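Local coordinates for histidinol dehydrogenase (PDB 6AN0) that catalyses the NAD-dependent oxidation of L-histidinol, by way of the aldehyde, to L-histidine in the last step of histidine biosynthesis, at the interface of chains A and B. Residues are numbered along the deposited sequence; one frame, centred on the assembly and turned at random. Chains: chain A/B, Histidinol dehydrogenase.

Contact 1: the interface of chains A and B. Residues chain A 397-400; chain B 354, 357-358.
The hydroxyl OG of B:Ser358 links the two chains as both acceptor and donor. This OG of B:Ser358 accepts a hydrogen bond from the backbone N of A:Val399 at 2.8 Å, almost straight (175° at H). In turn, OG of B:Ser358 donates within its own chain to the carbonyl O of B:Leu354 at 2.6 Å, arriving from above that carbonyl plane. With OG anti to the carbonyl carbon (chi1 -59°), the hydroxyl lies at the end of strand 391-399 of chain A. Strand 351-354 of chain B pairs with this strand in a parallel bridge between A:Lys398 and B:Leu354, so a beta-sheet continues across the two-fold interface. Here N of B:Leu354 donates to O of A:Gln397 at 3.0 Å. Beside the bridge the two side chains cross at about a right angle, CB of A:Lys398 resting 4.0 Å from CB of B:Leu354. Where the two strands end, a water bridges the chains. The same water bonds O of B:Leu354, beside the serine hydroxyl, and it meets N of B:Phe357 at 2.9 Å. Across the interface this water meets O of A:Val399, 2.8 Å away.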
# COMPACT_ATOMS: atom_id res chain seq x y z
N GLN A 397 -0.74 21.86 4.35
CA GLN A 397 -0.56 22.72 5.52
C GLN A 397 -0.54 24.18 5.12
O GLN A 397 -0.05 24.55 4.05
CB GLN A 397 0.71 22.37 6.27
CG GLN A 397 1.92 22.51 5.46
CD GLN A 397 3.08 21.87 6.15
OE1 GLN A 397 3.83 22.54 6.86
NE2 GLN A 397 3.21 20.56 5.98
N LYS A 398 -1.06 25.01 6.02
CA LYS A 398 -1.06 26.45 5.86
C LYS A 398 -0.51 27.04 7.15
O LYS A 398 -1.13 26.91 8.21
CB LYS A 398 -2.46 26.98 5.56
CG LYS A 398 -2.47 28.48 5.24
CD LYS A 398 -3.88 28.93 4.87
CE LYS A 398 -3.92 30.39 4.45
NZ LYS A 398 -5.33 30.87 4.37
N VAL A 399 0.67 27.65 7.07
CA VAL A 399 1.34 28.26 8.21
C VAL A 399 1.20 29.77 8.08
O VAL A 399 1.52 30.34 7.03
CB VAL A 399 2.82 27.85 8.25
CG1 VAL A 399 3.53 28.49 9.44
CG2 VAL A 399 2.93 26.34 8.29
N THR A 400 0.70 30.42 9.14
CA THR A 400 0.53 31.87 9.14
C THR A 400 1.82 32.56 9.58
O THR A 400 2.81 31.93 9.95
CB THR A 400 -0.63 32.29 10.06
OG1 THR A 400 -0.28 32.00 11.42
CG2 THR A 400 -1.92 31.55 9.71
N LEU B 354 0.78 26.01 1.58
CA LEU B 354 -0.14 27.06 1.13
C LEU B 354 0.30 28.45 1.58
O LEU B 354 0.39 28.72 2.78
CB LEU B 354 -1.54 26.78 1.65
CG LEU B 354 -2.11 25.42 1.26
CD1 LEU B 354 -3.47 25.29 1.93
CD2 LEU B 354 -2.25 25.31 -0.27
N PHE B 357 3.99 31.90 3.80
CA PHE B 357 4.68 31.57 5.04
C PHE B 357 4.73 30.07 5.31
O PHE B 357 5.21 29.66 6.37
CB PHE B 357 4.05 32.36 6.20
CG PHE B 357 4.25 33.84 6.04
CD1 PHE B 357 5.46 34.43 6.37
CD2 PHE B 357 3.26 34.63 5.47
CE1 PHE B 357 5.67 35.78 6.19
CE2 PHE B 357 3.47 35.99 5.28
CZ PHE B 357 4.67 36.56 5.64
N SER B 358 4.28 29.25 4.36
CA SER B 358 4.34 27.80 4.47
C SER B 358 5.59 27.33 3.73
O SER B 358 5.55 27.03 2.54
CB SER B 358 3.08 27.16 3.88
OG SER B 358 1.89 27.61 4.51
O HOH W 1 1.23 31.04 4.29

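Contact 2: the interface of chains A and B. Residues chain A 113-114, 117, 119, 397, 407; chain B 96, 100, 362, 367, 369.
In this histidinol dehydrogenase dimer, the carboxamide of A:Gln397 meets the hydroxyls of B:Ser367 and B:Thr369 on the tight side of the contact. OG of B:Ser367 donates to OE1 of A:Gln397 at 2.9 Å, but the bond is poorly directed: the hydroxyl approaches side-on (95° at the carbonyl oxygen) and from above the carbonyl plane. It lies across the carboxamide, OG of B:Ser367 being also 3.1 Å from NE2 of A:Gln397. NE2 of the same A:Gln397 amide donates to OG1 of B:Thr369 at 2.8 Å, with the hydroxyl tilted from the amide plane and the bond well bent (120° at H). Using both ends of the amide in this way probably limits its rotation. The chain of A:Gln397 runs extended past CG, which lets it reach across to the loop. The backbone O of B:Ser367 is used too: OG1 of A:Thr113 donates to it at 2.8 Å, nearly head-on to the carbonyl. Around these bonds the packing is apolar. CE1, on the rim of the B:Phe100 ring, meets CB of A:Cys119 at 3.6 Å.

The far side, around B:Asn96 of helix 84-102, is looser and bridged by solvent. Its OD1 reaches a water at 2.6 Å that also meets O of A:Thr113. Its ND2 has a longer contact, 3.3 Å, to a second water, which A:Thr114 holds through OG1. CG2 of A:Ile407 lies 4.0 Å from ND2 of B:Asn96.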
# COMPACT_ATOMS: atom_id res chain seq x y z
N THR A 113 -2.06 22.11 14.81
CA THR A 113 -1.07 21.39 15.62
C THR A 113 -0.46 22.30 16.67
O THR A 113 -0.16 21.86 17.79
CB THR A 113 0.01 20.78 14.73
OG1 THR A 113 0.58 21.79 13.89
CG2 THR A 113 -0.60 19.71 13.84
N THR A 114 -0.26 23.56 16.32
CA THR A 114 0.23 24.58 17.23
C THR A 114 -0.26 25.91 16.65
O THR A 114 -0.74 25.96 15.52
CB THR A 114 1.75 24.50 17.37
OG1 THR A 114 2.20 25.41 18.38
CG2 THR A 114 2.43 24.83 16.06
N VAL A 117 -0.58 27.02 12.74
CA VAL A 117 -0.15 25.92 11.88
C VAL A 117 -1.34 25.00 11.72
O VAL A 117 -1.71 24.29 12.67
CB VAL A 117 1.06 25.17 12.46
CG1 VAL A 117 1.46 24.03 11.53
CG2 VAL A 117 2.22 26.13 12.73
N CYS A 119 -2.98 21.81 9.53
CA CYS A 119 -2.63 20.66 8.70
C CYS A 119 -3.87 19.79 8.47
O CYS A 119 -4.70 19.64 9.36
CB CYS A 119 -1.54 19.78 9.34
SG CYS A 119 -0.02 20.64 9.82
N GLN A 397 -0.74 21.86 4.35
CA GLN A 397 -0.56 22.72 5.52
C GLN A 397 -0.54 24.18 5.12
O GLN A 397 -0.05 24.55 4.05
CB GLN A 397 0.71 22.37 6.27
CG GLN A 397 1.92 22.51 5.46
CD GLN A 397 3.08 21.87 6.15
OE1 GLN A 397 3.83 22.54 6.86
NE2 GLN A 397 3.21 20.56 5.98
N ILE A 407 6.95 28.14 15.29
CA ILE A 407 7.77 26.95 15.11
C ILE A 407 9.10 27.25 14.44
O ILE A 407 9.97 26.36 14.38
CB ILE A 407 7.02 25.87 14.30
CG1 ILE A 407 6.70 26.36 12.88
CG2 ILE A 407 5.76 25.47 15.03
CD1 ILE A 407 6.09 25.26 11.98
N ASN B 96 4.03 18.00 17.63
CA ASN B 96 3.20 18.35 16.47
C ASN B 96 2.96 17.14 15.58
O ASN B 96 1.84 16.94 15.10
CB ASN B 96 3.86 19.47 15.68
CG ASN B 96 3.78 20.80 16.39
OD1 ASN B 96 2.96 20.98 17.27
ND2 ASN B 96 4.65 21.73 16.01
N PHE B 100 -0.83 15.45 14.91
CA PHE B 100 -1.44 15.31 13.59
C PHE B 100 -1.68 13.85 13.24
O PHE B 100 -2.73 13.51 12.66
CB PHE B 100 -0.56 15.96 12.51
CG PHE B 100 -1.15 15.87 11.12
CD1 PHE B 100 -2.35 16.50 10.83
CD2 PHE B 100 -0.50 15.16 10.11
CE1 PHE B 100 -2.92 16.44 9.55
CE2 PHE B 100 -1.05 15.10 8.82
CZ PHE B 100 -2.26 15.74 8.54
N ALA B 362 9.36 23.68 7.13
CA ALA B 362 8.44 23.46 8.24
C ALA B 362 7.82 22.07 8.17
O ALA B 362 7.69 21.38 9.20
CB ALA B 362 7.35 24.53 8.26
N SER B 367 5.89 20.92 11.33
CA SER B 367 4.47 21.29 11.25
C SER B 367 3.57 20.17 11.73
O SER B 367 2.50 20.43 12.31
CB SER B 367 4.11 21.68 9.82
OG SER B 367 4.05 20.54 8.97
N THR B 369 2.98 17.23 9.58
CA THR B 369 2.79 16.33 8.45
C THR B 369 4.01 15.43 8.33
O THR B 369 5.05 15.66 8.95
CB THR B 369 2.60 17.12 7.16
OG1 THR B 369 3.74 17.96 6.93
CG2 THR B 369 1.35 18.01 7.26
O HOH W 2 1.90 20.89 19.63
O HOH W 3 4.93 24.03 18.32

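Contact 3: the interface of chains A and B. Residues chain A 126, 210, 231-233; chain B 378, 381-382.
A:Gly231 turns with a positive phi of 105°, and the loop leading into strand 233-234 points its carbonyl at B:Asn381, which follows the 3-10 helix 378-380 of the other histidinol dehydrogenase subunit. The asparagine is the polar centre of this loop-to-loop contact. Its CG is tucked between the backbone N and the carbonyl carbon (chi1 44°), which sends the amide forward into the partner. Both N-H groups of ND2 are then spent on backbone oxygens of chain A. One goes from ND2 of B:Asn381 to O of A:Asp210 at 2.9 Å, practically straight (177° at H), and the other to O of A:Gly231 at 3.2 Å. Each acceptor lies in the plane of the amide, an example of a side-chain amide tying two separate stretches of partner backbone together.

Methyl and ring contacts flank the amide. CB of A:Ala233 sits 4.0 Å from CB of B:Asn381 and touches the phenol end of B:Tyr382, 3.9 Å from its OH. That hydroxyl binds a water at 2.6 Å lying in the plane of the ring at its edge; the water passes on to O of A:Val232 at 2.8 Å. The second tyrosine, B:Tyr378, touches by van der Waals contact: its OH is 3.6 Å from CA of A:Gly231, and its CE1 lies near the same glycine's O. CD1 of A:Ile126 reaches toward O of B:Asn381 at the other margin.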
# COMPACT_ATOMS: atom_id res chain seq x y z
N ILE A 126 -6.73 7.81 -7.67
CA ILE A 126 -5.73 7.36 -8.63
C ILE A 126 -6.38 7.39 -10.01
O ILE A 126 -7.44 6.78 -10.22
CB ILE A 126 -5.22 5.96 -8.28
CG1 ILE A 126 -4.52 5.97 -6.92
CG2 ILE A 126 -4.28 5.43 -9.39
CD1 ILE A 126 -4.22 4.55 -6.39
N ASP A 210 -2.14 3.41 -13.72
CA ASP A 210 -1.30 3.78 -12.59
C ASP A 210 -1.24 2.69 -11.53
O ASP A 210 -0.25 2.60 -10.80
CB ASP A 210 -1.81 5.08 -11.93
CG ASP A 210 -1.83 6.25 -12.90
OD1 ASP A 210 -2.89 6.92 -13.01
OD2 ASP A 210 -0.79 6.51 -13.55
N GLY A 231 7.16 1.11 -12.53
CA GLY A 231 6.47 2.29 -12.03
C GLY A 231 5.01 2.10 -11.68
O GLY A 231 4.42 3.02 -11.10
N VAL A 232 4.38 0.97 -12.00
CA VAL A 232 2.96 0.79 -11.70
C VAL A 232 2.81 0.28 -10.27
O VAL A 232 3.68 -0.44 -9.75
CB VAL A 232 2.30 -0.15 -12.74
CG1 VAL A 232 2.71 -1.58 -12.50
CG2 VAL A 232 0.78 -0.01 -12.72
N ALA A 233 1.72 0.67 -9.59
CA ALA A 233 1.38 0.11 -8.29
C ALA A 233 0.51 -1.12 -8.48
O ALA A 233 -0.18 -1.25 -9.49
CB ALA A 233 0.65 1.14 -7.42
N TYR B 378 5.79 9.08 -8.20
CA TYR B 378 4.98 8.13 -7.44
C TYR B 378 3.85 8.79 -6.68
O TYR B 378 3.02 8.08 -6.11
CB TYR B 378 5.87 7.32 -6.50
CG TYR B 378 6.63 6.25 -7.26
CD1 TYR B 378 5.96 5.18 -7.83
CD2 TYR B 378 8.00 6.33 -7.43
CE1 TYR B 378 6.63 4.20 -8.53
CE2 TYR B 378 8.70 5.35 -8.15
CZ TYR B 378 8.00 4.29 -8.69
OH TYR B 378 8.66 3.31 -9.39
N ASN B 381 0.37 7.41 -7.58
CA ASN B 381 -0.23 6.16 -7.14
C ASN B 381 0.11 5.76 -5.72
O ASN B 381 -0.32 4.69 -5.29
CB ASN B 381 0.12 5.01 -8.13
CG ASN B 381 1.61 4.99 -8.58
OD1 ASN B 381 2.46 5.67 -8.02
ND2 ASN B 381 1.90 4.20 -9.60
N TYR B 382 0.84 6.58 -4.97
CA TYR B 382 1.10 6.32 -3.56
C TYR B 382 0.83 7.57 -2.75
O TYR B 382 0.83 8.68 -3.28
CB TYR B 382 2.57 5.90 -3.31
CG TYR B 382 2.95 4.56 -3.88
CD1 TYR B 382 2.96 3.42 -3.07
CD2 TYR B 382 3.31 4.43 -5.22
CE1 TYR B 382 3.32 2.17 -3.58
CE2 TYR B 382 3.67 3.19 -5.74
CZ TYR B 382 3.67 2.06 -4.92
OH TYR B 382 4.03 0.83 -5.42
O HOH W 4 5.24 0.75 -7.74

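Contact 4: the interface of chains A and B. Residues chain A 422-423, 426-427, 429-430; chain B 258-259, 262, 359, 361.
A:Arg430 of helix 421-435 reaches over B:Cys359 to the carboxylate of B:Asp259, on helix 253-264 of the partner. From CB the chain runs to CG and then bends (chi2 98°). NE of A:Arg430 then comes within 4.1 Å of CB of B:Cys359. The guanidinium carbon CZ lies 3.5 Å from CB of B:Cys359, which covers one face of the flat group toward its rim. At the tip the grip is end-on. NH2 donates to OD2 of B:Asp259 at 2.7 Å, on the syn lone pair and nearly straight (169° at H), as part of a salt bridge. NH1 meets OD1 at 2.9 Å from the syn side, out of the carboxylate plane, the two planes being 31° apart. NH1 also donates to O of A:Ala426 one helical turn back, a second-shell bond that holds the guanidinium against its own helix.

Between the charged pair and A:His423 the helices pack through small residues, CA of A:Ala426 lying 3.8 Å from CB of B:Ala258. A water joins O of A:Ala422 to O of B:Ala258. A:His423, a predicted zinc and substrate ligand, is brought beside the chain B helix that leads to the predicted zinc ligands B:Gln263 and B:His266, so the active site is probably built from both subunits. The histidine backbone is anchored as well: OG of B:Ser361 donates to O of A:His423 at 2.9 Å.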
# COMPACT_ATOMS: atom_id res chain seq x y z
N ALA A 422 20.45 25.79 3.86
CA ALA A 422 19.36 26.35 3.07
C ALA A 422 18.01 26.08 3.72
O ALA A 422 17.10 26.91 3.61
CB ALA A 422 19.38 25.80 1.64
N HIS A 423 17.87 24.92 4.38
CA HIS A 423 16.65 24.65 5.14
C HIS A 423 16.46 25.68 6.24
O HIS A 423 15.35 26.19 6.45
CB HIS A 423 16.69 23.24 5.73
CG HIS A 423 16.34 22.16 4.77
ND1 HIS A 423 17.15 21.80 3.71
CD2 HIS A 423 15.26 21.34 4.71
CE1 HIS A 423 16.59 20.81 3.04
NE2 HIS A 423 15.44 20.51 3.63
N ALA A 426 15.53 29.22 4.71
CA ALA A 426 14.16 29.38 4.22
C ALA A 426 13.22 29.83 5.34
O ALA A 426 12.24 30.54 5.07
CB ALA A 426 13.66 28.06 3.61
N VAL A 427 13.50 29.43 6.58
CA VAL A 427 12.78 29.97 7.73
C VAL A 427 13.26 31.38 8.06
O VAL A 427 12.46 32.30 8.26
CB VAL A 427 12.94 29.03 8.95
CG1 VAL A 427 12.32 29.67 10.22
CG2 VAL A 427 12.33 27.67 8.68
N VAL A 429 14.46 33.84 6.37
CA VAL A 429 13.99 34.97 5.56
C VAL A 429 12.56 35.36 5.91
O VAL A 429 12.21 36.55 5.86
CB VAL A 429 14.15 34.68 4.05
CG1 VAL A 429 15.61 34.52 3.71
CG2 VAL A 429 13.32 33.46 3.63
N ARG A 430 11.72 34.40 6.29
CA ARG A 430 10.37 34.76 6.74
C ARG A 430 10.42 35.52 8.06
O ARG A 430 9.76 36.56 8.21
CB ARG A 430 9.49 33.51 6.88
CG ARG A 430 8.67 33.15 5.64
CD ARG A 430 9.37 32.07 4.84
NE ARG A 430 8.55 31.51 3.77
CZ ARG A 430 9.03 30.71 2.82
NH1 ARG A 430 10.32 30.39 2.84
NH2 ARG A 430 8.25 30.21 1.86
N ALA B 258 14.66 30.84 -1.69
CA ALA B 258 15.11 30.08 -0.53
C ALA B 258 14.47 28.69 -0.50
O ALA B 258 15.12 27.70 -0.14
CB ALA B 258 14.80 30.85 0.75
N ASP B 259 13.19 28.59 -0.87
CA ASP B 259 12.52 27.29 -0.91
C ASP B 259 13.15 26.37 -1.95
O ASP B 259 13.43 25.20 -1.67
CB ASP B 259 11.02 27.48 -1.19
CG ASP B 259 10.31 28.19 -0.03
OD1 ASP B 259 10.81 28.09 1.11
OD2 ASP B 259 9.26 28.83 -0.26
N SER B 262 16.45 25.23 -0.67
CA SER B 262 16.33 24.26 0.42
C SER B 262 16.17 22.85 -0.13
O SER B 262 16.77 21.91 0.38
CB SER B 262 15.17 24.63 1.35
OG SER B 262 13.90 24.44 0.75
N CYS B 359 6.72 27.28 4.42
CA CYS B 359 7.92 26.80 3.75
C CYS B 359 8.03 25.29 3.87
O CYS B 359 7.45 24.66 4.76
CB CYS B 359 9.18 27.48 4.30
SG CYS B 359 9.48 27.27 6.07
N SER B 361 10.65 23.57 4.64
CA SER B 361 11.40 23.21 5.84
C SER B 361 10.48 22.95 7.02
O SER B 361 10.77 22.07 7.85
CB SER B 361 12.39 24.32 6.19
OG SER B 361 13.34 24.47 5.16
O HOH W 5 17.23 28.60 1.57

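Contacts 1, 2 and 4 form one continuous region: the C-alpha centres of contacts 1 and 2 are about 9 Å apart, those of contacts 1 and 4 about 13 Å. A:Gln397 serves contact 1 with its backbone and contact 2 with its side chain. The chain B stretch from strand 351-354 into helix 360-365 visits all three. Contact 3 stands apart, 27 to 30 Å from the others, and is nearer to chain A's predicted catalytic pair, about 23 Å from A:Glu330, while contact 4 carries a predicted zinc ligand and probably borders chain B's active site. Repeated by the two-fold, these patches suggest intertwined subunits whose pairing may be needed to complete each active site.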